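Local coordinates for PLP-Dependent L-Arginine Hydroxylase MppP (PDB 6C9B), which oxidises L-arginine as a pyridoxal phosphate-dependent oxidase, and is bound here to its product 4-hydroxy-2-ketoarginine, at residues B[173-178]-B[183-188]; B[130-135]-B[144-149]. All coordinates share one frame; numbering follows the deposited sequence.

Interaction 1: B[173-178]-B[183-188]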
# COMPACT_ATOMS: atom_id res chain seq x y z
N ARG B 173 26.39 15.33 12.89
CA ARG B 173 26.14 16.01 14.16
C ARG B 173 24.75 15.69 14.69
O ARG B 173 24.57 15.46 15.90
CB ARG B 173 26.32 17.51 14.00
CG ARG B 173 26.11 18.28 15.30
CD ARG B 173 27.21 17.93 16.34
NE ARG B 173 26.79 18.27 17.70
CZ ARG B 173 27.07 17.55 18.79
NH1 ARG B 173 27.76 16.42 18.72
NH2 ARG B 173 26.63 17.98 19.97
N LEU B 174 23.75 15.66 13.82
CA LEU B 174 22.39 15.34 14.26
C LEU B 174 22.31 13.92 14.80
O LEU B 174 21.66 13.66 15.82
CB LEU B 174 21.44 15.53 13.07
CG LEU B 174 19.95 15.40 13.31
CD1 LEU B 174 19.46 16.41 14.35
CD2 LEU B 174 19.22 15.65 11.99
N ALA B 175 22.94 12.96 14.12
CA ALA B 175 22.94 11.60 14.62
C ALA B 175 23.68 11.49 15.96
O ALA B 175 23.27 10.74 16.85
CB ALA B 175 23.55 10.66 13.59
N GLU B 176 24.79 12.23 16.12
CA GLU B 176 25.46 12.25 17.42
C GLU B 176 24.55 12.82 18.50
O GLU B 176 24.51 12.28 19.61
CB GLU B 176 26.75 13.05 17.33
CG GLU B 176 27.82 12.41 16.47
CD GLU B 176 29.02 13.32 16.26
OE1 GLU B 176 29.01 14.47 16.75
OE2 GLU B 176 29.96 12.89 15.58
N GLN B 177 23.84 13.92 18.21
CA GLN B 177 22.91 14.51 19.17
C GLN B 177 21.80 13.52 19.54
O GLN B 177 21.47 13.38 20.73
CB GLN B 177 22.28 15.79 18.63
CG GLN B 177 23.24 16.96 18.39
CD GLN B 177 22.48 18.24 18.30
OE1 GLN B 177 21.97 18.62 17.22
NE2 GLN B 177 22.32 18.88 19.46
N CYS B 178 21.24 12.82 18.54
CA CYS B 178 20.18 11.85 18.82
C CYS B 178 20.71 10.71 19.68
O CYS B 178 20.06 10.30 20.63
CB CYS B 178 19.58 11.31 17.53
SG CYS B 178 18.54 12.56 16.71
N THR B 183 17.31 9.62 21.20
CA THR B 183 16.27 9.98 20.26
C THR B 183 16.38 9.14 18.98
O THR B 183 17.49 8.81 18.55
CB THR B 183 16.42 11.47 19.90
OG1 THR B 183 16.72 12.22 21.08
CG2 THR B 183 15.16 12.03 19.28
N VAL B 184 15.24 8.83 18.37
CA VAL B 184 15.24 8.19 17.05
C VAL B 184 15.50 9.25 15.98
O VAL B 184 14.82 10.27 15.95
CB VAL B 184 13.90 7.48 16.77
CG1 VAL B 184 13.91 6.89 15.38
CG2 VAL B 184 13.62 6.38 17.79
N LEU B 185 16.46 8.99 15.09
CA LEU B 185 16.65 9.83 13.91
C LEU B 185 16.02 9.10 12.72
O LEU B 185 16.43 7.98 12.40
CB LEU B 185 18.13 10.11 13.65
CG LEU B 185 18.46 10.98 12.41
CD1 LEU B 185 17.69 12.25 12.41
CD2 LEU B 185 19.94 11.25 12.42
N ALA B 186 15.04 9.73 12.08
CA ALA B 186 14.33 9.14 10.95
C ALA B 186 14.56 10.01 9.73
O ALA B 186 14.44 11.23 9.82
CB ALA B 186 12.83 9.05 11.22
N LEU B 187 14.85 9.37 8.60
CA LEU B 187 15.10 10.07 7.36
C LEU B 187 14.16 9.56 6.29
O LEU B 187 13.93 8.35 6.19
CB LEU B 187 16.53 9.87 6.86
CG LEU B 187 17.67 10.20 7.80
CD1 LEU B 187 18.97 9.94 7.06
CD2 LEU B 187 17.56 11.62 8.26
N ASP B 188 13.61 10.49 5.49
CA ASP B 188 12.85 10.16 4.29
C ASP B 188 13.68 10.62 3.10
O ASP B 188 13.89 11.83 2.92
CB ASP B 188 11.47 10.82 4.31
CG ASP B 188 10.69 10.61 3.03
OD1 ASP B 188 11.29 10.35 1.95
OD2 ASP B 188 9.45 10.72 3.09
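C178 and T183 bring the backbones closest, with CA atoms 4.6 Å apart, where helix 173-178 and strand 184-188 run roughly antiparallel at 146° and their axes approach to 8.3 Å. One backbone hydrogen bond spans the turn, from T183 N to C178 O at 2.9 Å. Beside it the C178 side chain packs back on the strand, SG lying 3.9 Å from L185 CB.

L185 does most of the filling on the strand side. A chi1 of 180° carries its CG toward the helix, and chi2 of 52° then parts the methyls: CD1 meets L174 CD2 at 3.8 Å, the two side chains crossing at a slant, while CD2 sits over A175, 3.7 Å from its CA. T183 OG1 is buried here without a hydrogen-bond partner in the model.

This is the helix-to-strand half of a beta-alpha-beta unit in the seven-stranded sheet of the large, PLP-binding domain, a class I aminotransferase-type fold: strand 152-156 precedes the helix and receives L174 at V155, strand 184-188 follows, and helix 202-209 meets A175 and L185 through A209 and L206.

Interaction 2: B[130-135]-B[144-149]; sequences VPVEED and AELLSS
V130 and V132 meet L146 without any ring, amide or carboxylate between them, so the flat group to consider is the L146 peptide carbonyl. Two donors of S149 approach it from the same face of its plane: the backbone N at 2.9 Å from L146 O, and the hydroxyl OG at 2.7 Å. The C=O...OG angle is 117°, with the donor tilted 26° from the carbonyl plane. S149 OG in turn receives a hydrogen bond from R107 NH1, a residue of strand 107-112, so the hydroxyl links segment 144-149 to the sheet.

The contact itself is carried by the L146 side chain, which reaches from the helix toward strand 128-133. CG lies anti to the backbone N (chi1 176°), and each terminal methyl finds a different valine: CD1 meets V130 CG1 at 3.8 Å, and CD2 meets V132 CG2 at a looser 4.2 Å. Against V130 the leucine slides past in the opposite direction, whereas V132 is met at a slant. The two valines are two residues apart on one strand and both direct their CB toward the helix, which lets a single leucine span them. V132 also touches L142 and A109, and V130 touches V150. L146 thus packs helix 144-149 against one of the two outermost strands of the large domain's seven-stranded sheet, away from the ligand pocket.

No hydrogen bond or salt bridge crosses between the segments, the nearest CA atoms (V130 and L146) are 8.6 Å apart, and only 109 Å² is buried. Cohesion therefore rests on methyl-methyl dispersion and desolvation, which are not directional; directional bonds lie beside the contact, among them those of S149, whose hydroxyl is probably polarised by the nearby R107 charge and so made a stronger donor to L146 O.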
# COMPACT_ATOMS: atom_id res chain seq x y z
N VAL B 130 6.53 19.04 16.38
CA VAL B 130 7.26 20.28 16.63
C VAL B 130 7.95 20.65 15.32
O VAL B 130 8.82 19.90 14.87
CB VAL B 130 8.29 20.13 17.76
CG1 VAL B 130 8.93 21.49 18.01
CG2 VAL B 130 7.65 19.60 18.99
N PRO B 131 7.61 21.78 14.68
CA PRO B 131 8.28 22.12 13.42
C PRO B 131 9.71 22.60 13.63
O PRO B 131 10.00 23.34 14.57
CB PRO B 131 7.43 23.26 12.87
CG PRO B 131 6.83 23.89 14.05
CD PRO B 131 6.55 22.75 15.01
N VAL B 132 10.60 22.17 12.74
CA VAL B 132 11.98 22.67 12.69
C VAL B 132 12.18 23.28 11.32
O VAL B 132 12.13 22.57 10.31
CB VAL B 132 13.01 21.56 12.95
CG1 VAL B 132 14.41 22.16 13.03
CG2 VAL B 132 12.68 20.82 14.23
N GLU B 133 12.36 24.61 11.28
CA GLU B 133 12.57 25.27 10.00
C GLU B 133 13.90 24.85 9.42
O GLU B 133 14.83 24.47 10.14
CB GLU B 133 12.55 26.80 10.16
CG GLU B 133 11.23 27.35 10.66
CD GLU B 133 10.10 27.25 9.64
OE1 GLU B 133 10.33 27.46 8.42
OE2 GLU B 133 8.96 26.98 10.08
N GLU B 134 14.01 24.97 8.09
CA GLU B 134 15.20 24.46 7.42
C GLU B 134 16.46 25.17 7.89
O GLU B 134 17.50 24.53 8.06
CB GLU B 134 15.03 24.58 5.90
CG GLU B 134 14.06 23.59 5.37
CD GLU B 134 14.00 23.56 3.88
OE1 GLU B 134 13.85 24.67 3.29
OE2 GLU B 134 14.10 22.44 3.31
N ASP B 135 16.40 26.49 8.11
CA ASP B 135 17.60 27.20 8.55
C ASP B 135 18.11 26.65 9.87
O ASP B 135 19.32 26.48 10.05
CB ASP B 135 17.33 28.68 8.68
CG ASP B 135 17.41 29.40 7.36
OD1 ASP B 135 17.85 28.77 6.37
OD2 ASP B 135 17.01 30.59 7.32
N ALA B 144 19.12 21.35 23.38
CA ALA B 144 18.91 20.26 24.31
C ALA B 144 17.47 20.25 24.80
O ALA B 144 16.91 19.18 25.10
CB ALA B 144 19.88 20.40 25.49
N GLU B 145 16.85 21.43 24.88
CA GLU B 145 15.46 21.52 25.29
C GLU B 145 14.57 20.81 24.28
O GLU B 145 13.66 20.06 24.66
CB GLU B 145 15.06 22.99 25.43
CG GLU B 145 13.57 23.25 25.25
CD GLU B 145 13.11 24.54 25.90
OE1 GLU B 145 13.74 24.97 26.89
OE2 GLU B 145 12.12 25.13 25.41
N LEU B 146 14.82 21.02 22.99
CA LEU B 146 14.03 20.33 21.99
C LEU B 146 14.27 18.83 22.06
O LEU B 146 13.32 18.03 22.06
CB LEU B 146 14.37 20.86 20.60
CG LEU B 146 13.65 20.13 19.46
CD1 LEU B 146 12.14 20.27 19.59
CD2 LEU B 146 14.14 20.69 18.14
N LEU B 147 15.54 18.41 22.10
CA LEU B 147 15.84 16.99 22.01
C LEU B 147 15.29 16.24 23.21
O LEU B 147 14.85 15.10 23.08
CB LEU B 147 17.35 16.77 21.88
CG LEU B 147 17.87 17.15 20.48
CD1 LEU B 147 19.38 17.25 20.48
CD2 LEU B 147 17.39 16.14 19.46
N SER B 148 15.28 16.88 24.38
CA SER B 148 14.74 16.24 25.57
C SER B 148 13.22 16.22 25.57
O SER B 148 12.62 15.54 26.42
CB SER B 148 15.24 16.95 26.83
OG SER B 148 14.56 18.18 27.03
N SER B 149 12.57 16.93 24.65
CA SER B 149 11.12 16.95 24.58
C SER B 149 10.54 16.11 23.45
O SER B 149 9.31 15.99 23.38
CB SER B 149 10.62 18.39 24.41
OG SER B 149 10.95 18.89 23.13

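Interactions 1 and 2 have centres 12 Å apart and serve the same seven-stranded sheet, interaction 2 at the edge strand 128-133 and interaction 1 further in at strand 184-188, with strands 107-112 and 152-156 between. They meet through L147 on helix 144-149: its CD1 packs 3.5 Å from Q177 NE2, and its O lies 4.0 Å from T183 OG1, a packing distance. Neither contact forms the pocket that holds the hydroxylated product. Interaction 1 nevertheless leads toward it, because its strand ends at D188, whose OD2 lies near N1 of the cofactor-modified lysine at position 221, consistent with the aspartate that faces the pyridine nitrogen in class I aminotransferases.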